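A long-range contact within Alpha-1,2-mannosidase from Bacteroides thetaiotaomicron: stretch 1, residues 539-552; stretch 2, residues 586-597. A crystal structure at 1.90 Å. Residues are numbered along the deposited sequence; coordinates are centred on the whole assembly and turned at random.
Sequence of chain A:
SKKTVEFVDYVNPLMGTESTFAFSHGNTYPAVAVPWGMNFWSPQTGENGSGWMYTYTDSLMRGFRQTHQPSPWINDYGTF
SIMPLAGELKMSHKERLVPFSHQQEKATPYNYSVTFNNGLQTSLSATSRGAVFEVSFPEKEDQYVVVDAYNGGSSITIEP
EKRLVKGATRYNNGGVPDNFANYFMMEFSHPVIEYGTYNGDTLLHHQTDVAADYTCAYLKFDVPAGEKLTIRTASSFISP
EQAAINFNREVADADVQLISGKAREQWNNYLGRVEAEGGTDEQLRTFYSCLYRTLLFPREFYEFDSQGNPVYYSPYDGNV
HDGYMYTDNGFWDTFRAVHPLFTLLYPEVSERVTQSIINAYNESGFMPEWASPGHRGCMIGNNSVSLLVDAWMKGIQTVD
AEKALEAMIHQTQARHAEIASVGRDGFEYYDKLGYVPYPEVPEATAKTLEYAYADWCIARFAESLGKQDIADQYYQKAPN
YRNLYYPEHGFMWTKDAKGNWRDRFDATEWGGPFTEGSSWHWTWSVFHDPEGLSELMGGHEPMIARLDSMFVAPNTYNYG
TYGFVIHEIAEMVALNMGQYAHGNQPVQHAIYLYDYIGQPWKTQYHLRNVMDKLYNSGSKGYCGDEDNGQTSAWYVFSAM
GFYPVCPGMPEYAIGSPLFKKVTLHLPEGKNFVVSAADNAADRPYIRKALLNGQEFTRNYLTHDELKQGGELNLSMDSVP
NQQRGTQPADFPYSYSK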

# COMPACT_ATOMS: atom_id res chain seq x y z
N GLY A 539 -25.41 0.65 15.00
CA GLY A 539 -25.76 1.82 15.82
C GLY A 539 -24.87 3.02 15.54
O GLY A 539 -23.95 2.93 14.73
N HIS A 540 -25.14 4.13 16.22
CA HIS A 540 -24.34 5.34 16.02
C HIS A 540 -22.87 5.08 16.33
O HIS A 540 -21.99 5.55 15.61
CB HIS A 540 -24.85 6.50 16.88
CG HIS A 540 -26.18 7.03 16.43
ND1 HIS A 540 -26.85 8.02 17.12
CD2 HIS A 540 -26.97 6.69 15.39
CE1 HIS A 540 -27.99 8.28 16.50
NE2 HIS A 540 -28.09 7.49 15.45
N GLU A 541 -22.61 4.34 17.40
CA GLU A 541 -21.23 4.06 17.82
C GLU A 541 -20.38 3.38 16.75
O GLU A 541 -19.30 3.86 16.42
CB GLU A 541 -21.23 3.23 19.11
CG GLU A 541 -19.85 2.81 19.60
CD GLU A 541 -19.95 2.19 20.98
OE1 GLU A 541 -20.22 0.96 21.07
OE2 GLU A 541 -19.80 2.94 21.98
N PRO A 542 -20.85 2.25 16.22
CA PRO A 542 -20.10 1.56 15.18
C PRO A 542 -19.99 2.39 13.90
O PRO A 542 -19.00 2.27 13.18
CB PRO A 542 -20.93 0.30 14.92
CG PRO A 542 -21.75 0.12 16.10
CD PRO A 542 -22.02 1.47 16.67
N MET A 543 -21.00 3.21 13.60
CA MET A 543 -20.93 4.04 12.41
C MET A 543 -19.88 5.14 12.56
O MET A 543 -19.12 5.40 11.63
CB MET A 543 -22.29 4.65 12.04
CG MET A 543 -22.17 5.50 10.78
SD MET A 543 -23.65 6.39 10.30
CE MET A 543 -24.46 5.20 9.28
N ILE A 544 -19.85 5.77 13.72
CA ILE A 544 -18.84 6.78 14.01
C ILE A 544 -17.43 6.19 13.88
O ILE A 544 -16.51 6.84 13.36
CB ILE A 544 -19.03 7.34 15.43
CG1 ILE A 544 -20.29 8.22 15.49
CG2 ILE A 544 -17.77 8.10 15.87
CD1 ILE A 544 -20.80 8.45 16.91
N ALA A 545 -17.27 4.95 14.34
CA ALA A 545 -15.97 4.28 14.29
C ALA A 545 -15.54 4.03 12.85
O ALA A 545 -14.38 4.17 12.51
CB ALA A 545 -16.02 2.97 15.06
N ARG A 546 -16.50 3.67 12.01
CA ARG A 546 -16.19 3.41 10.62
C ARG A 546 -15.88 4.67 9.84
O ARG A 546 -15.04 4.65 8.93
CB ARG A 546 -17.31 2.60 9.99
CG ARG A 546 -17.41 1.26 10.69
CD ARG A 546 -18.52 0.41 10.12
NE ARG A 546 -18.33 0.13 8.70
CZ ARG A 546 -19.01 -0.81 8.05
NH1 ARG A 546 -19.89 -1.55 8.71
NH2 ARG A 546 -18.81 -1.01 6.76
N LEU A 547 -16.53 5.77 10.20
CA LEU A 547 -16.21 7.06 9.61
C LEU A 547 -14.81 7.44 10.04
O LEU A 547 -13.98 7.90 9.23
CB LEU A 547 -17.19 8.14 10.06
CG LEU A 547 -18.57 8.11 9.40
CD1 LEU A 547 -19.47 9.10 10.13
CD2 LEU A 547 -18.46 8.46 7.92
N ASP A 548 -14.53 7.25 11.33
CA ASP A 548 -13.22 7.53 11.87
C ASP A 548 -12.14 6.71 11.14
O ASP A 548 -11.04 7.21 10.90
CB ASP A 548 -13.16 7.26 13.38
CG ASP A 548 -13.91 8.31 14.20
OD1 ASP A 548 -14.30 9.37 13.65
OD2 ASP A 548 -14.08 8.08 15.41
N SER A 549 -12.46 5.48 10.76
CA SER A 549 -11.51 4.62 10.04
C SER A 549 -11.29 5.07 8.59
O SER A 549 -10.47 4.50 7.86
CB SER A 549 -11.93 3.15 10.09
OG SER A 549 -12.99 2.88 9.18
N MET A 550 -12.02 6.10 8.17
CA MET A 550 -11.79 6.67 6.86
C MET A 550 -10.91 7.91 6.94
O MET A 550 -10.08 8.12 6.07
CB MET A 550 -13.10 7.04 6.18
CG MET A 550 -13.74 5.91 5.40
SD MET A 550 -15.00 6.58 4.30
CE MET A 550 -15.08 5.31 3.03
N PHE A 551 -11.10 8.71 7.98
CA PHE A 551 -10.41 10.00 8.09
C PHE A 551 -9.31 10.04 9.15
O PHE A 551 -8.83 11.12 9.51
CB PHE A 551 -11.40 11.11 8.44
CG PHE A 551 -12.66 11.06 7.64
CD1 PHE A 551 -12.63 11.28 6.28
CD2 PHE A 551 -13.87 10.82 8.25
CE1 PHE A 551 -13.79 11.24 5.54
CE2 PHE A 551 -15.03 10.78 7.52
CZ PHE A 551 -15.00 10.99 6.16
N VAL A 552 -8.91 8.87 9.65
CA VAL A 552 -7.97 8.79 10.77
C VAL A 552 -6.66 9.56 10.56
O VAL A 552 -6.13 9.63 9.46
CB VAL A 552 -7.62 7.31 11.10
N PRO A 586 -19.94 8.24 -4.18
CA PRO A 586 -20.77 7.76 -3.07
C PRO A 586 -20.28 8.16 -1.67
O PRO A 586 -21.00 7.94 -0.71
CB PRO A 586 -20.73 6.23 -3.24
CG PRO A 586 -19.47 5.97 -4.02
CD PRO A 586 -19.41 7.12 -4.98
N VAL A 587 -19.06 8.70 -1.54
CA VAL A 587 -18.64 9.20 -0.23
C VAL A 587 -18.45 10.72 -0.18
O VAL A 587 -17.96 11.23 0.83
CB VAL A 587 -17.38 8.49 0.33
CG1 VAL A 587 -17.69 7.03 0.64
CG2 VAL A 587 -16.21 8.62 -0.63
N GLN A 588 -18.85 11.46 -1.21
CA GLN A 588 -18.74 12.93 -1.18
C GLN A 588 -19.44 13.55 0.05
O GLN A 588 -18.99 14.55 0.59
CB GLN A 588 -19.31 13.56 -2.46
CG GLN A 588 -18.38 13.41 -3.66
CD GLN A 588 -19.00 13.93 -4.96
OE1 GLN A 588 -20.09 14.52 -4.96
NE2 GLN A 588 -18.30 13.72 -6.07
N HIS A 589 -20.55 12.96 0.46
CA HIS A 589 -21.33 13.46 1.60
C HIS A 589 -20.84 12.94 2.95
O HIS A 589 -21.30 13.39 3.99
CB HIS A 589 -22.78 13.02 1.44
CG HIS A 589 -22.98 11.56 1.69
ND1 HIS A 589 -22.54 10.59 0.82
CD2 HIS A 589 -23.54 10.90 2.73
CE1 HIS A 589 -22.82 9.39 1.30
NE2 HIS A 589 -23.43 9.55 2.46
N ALA A 590 -19.92 11.97 2.94
CA ALA A 590 -19.70 11.17 4.15
C ALA A 590 -19.15 11.95 5.35
O ALA A 590 -19.49 11.66 6.49
CB ALA A 590 -18.82 9.95 3.84
N ILE A 591 -18.30 12.95 5.10
CA ILE A 591 -17.79 13.74 6.22
C ILE A 591 -18.92 14.39 7.03
O ILE A 591 -18.76 14.62 8.23
CB ILE A 591 -16.80 14.83 5.76
CG1 ILE A 591 -15.48 14.18 5.43
CG2 ILE A 591 -16.57 15.82 6.90
CD1 ILE A 591 -14.38 15.19 5.03
N TYR A 592 -20.05 14.65 6.38
CA TYR A 592 -21.16 15.32 7.06
C TYR A 592 -22.00 14.36 7.88
O TYR A 592 -22.90 14.80 8.60
CB TYR A 592 -22.07 16.06 6.06
CG TYR A 592 -21.42 17.32 5.51
CD1 TYR A 592 -21.54 18.54 6.18
CD2 TYR A 592 -20.67 17.28 4.34
CE1 TYR A 592 -20.94 19.69 5.70
CE2 TYR A 592 -20.05 18.44 3.84
CZ TYR A 592 -20.19 19.64 4.55
OH TYR A 592 -19.60 20.79 4.07
N LEU A 593 -21.72 13.06 7.79
CA LEU A 593 -22.59 12.07 8.46
C LEU A 593 -22.48 12.15 9.99
O LEU A 593 -23.39 11.74 10.70
CB LEU A 593 -22.32 10.65 7.95
CG LEU A 593 -22.81 10.38 6.51
CD1 LEU A 593 -22.32 9.00 6.00
CD2 LEU A 593 -24.31 10.45 6.45
N TYR A 594 -21.37 12.67 10.51
CA TYR A 594 -21.27 12.84 11.96
C TYR A 594 -22.39 13.74 12.51
O TYR A 594 -22.72 13.63 13.68
CB TYR A 594 -19.94 13.42 12.38
CG TYR A 594 -18.71 12.58 12.09
CD1 TYR A 594 -18.35 11.52 12.91
CD2 TYR A 594 -17.86 12.91 11.04
CE1 TYR A 594 -17.19 10.78 12.68
CE2 TYR A 594 -16.70 12.17 10.78
CZ TYR A 594 -16.37 11.12 11.60
OH TYR A 594 -15.21 10.40 11.36
N ASP A 595 -22.95 14.61 11.66
CA ASP A 595 -24.06 15.51 12.04
C ASP A 595 -25.33 14.76 12.39
O ASP A 595 -26.22 15.30 13.05
CB ASP A 595 -24.42 16.46 10.89
CG ASP A 595 -23.51 17.68 10.78
OD1 ASP A 595 -22.73 17.98 11.70
OD2 ASP A 595 -23.60 18.38 9.74
N TYR A 596 -25.43 13.52 11.90
CA TYR A 596 -26.65 12.71 12.03
C TYR A 596 -26.60 11.75 13.21
O TYR A 596 -27.61 11.13 13.58
CB TYR A 596 -26.89 11.91 10.73
CG TYR A 596 -27.17 12.78 9.52
CD1 TYR A 596 -28.45 12.83 8.95
CD2 TYR A 596 -26.16 13.56 8.95
CE1 TYR A 596 -28.71 13.65 7.85
CE2 TYR A 596 -26.41 14.38 7.86
CZ TYR A 596 -27.70 14.42 7.32
OH TYR A 596 -27.93 15.24 6.24
N ILE A 597 -25.41 11.58 13.78
CA ILE A 597 -25.20 10.55 14.78
C ILE A 597 -24.49 11.10 16.01
O ILE A 597 -23.88 10.34 16.75
CB ILE A 597 -24.43 9.35 14.18
CG1 ILE A 597 -23.04 9.77 13.71
CG2 ILE A 597 -25.18 8.79 12.99
CD1 ILE A 597 -22.38 8.76 12.79

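A helix can pack against an irregular segment through a largely apolar stripe; in the contact between residues 539-552 and 586-597, one hydrogen bond across the stretches accompanies it. I597 gives up the most surface, 122 Å². Its CB lies over the face of the H540 ring, 3.9 Å from the ring centroid, a CH-pi contact that uses the pi face of the imidazole for packing while H540 NE2 is hydrogen-bonded elsewhere in the structure. The CD1 end of I597 reaches further along the helix: CD1 is 3.5 Å from I544 CG1 and 3.7 Å from M543 SD, so one branched side chain touches successive residues of the helix.

Y594 covers 99 Å² and combines both kinds of contact. L547 CD1 sits almost on the normal of its ring, 3.8 Å from the centroid, and at the far end Y594 OH donates a hydrogen bond to D548 OD1 at 2.7 Å. A tyrosine suits this place because its ring packs against leucine while its hydroxyl reaches the carboxylate.

L547, pointing toward the other stretch, is the helix's central contributor; its CD1 also meets L593 CB at 3.9 Å. One turn on, F551 CZ approaches I591 CG1 at 3.3 Å, and M550 CE meets V587 CG1 at 3.9 Å, extending the apolar packing. In all, 657 Å² is buried.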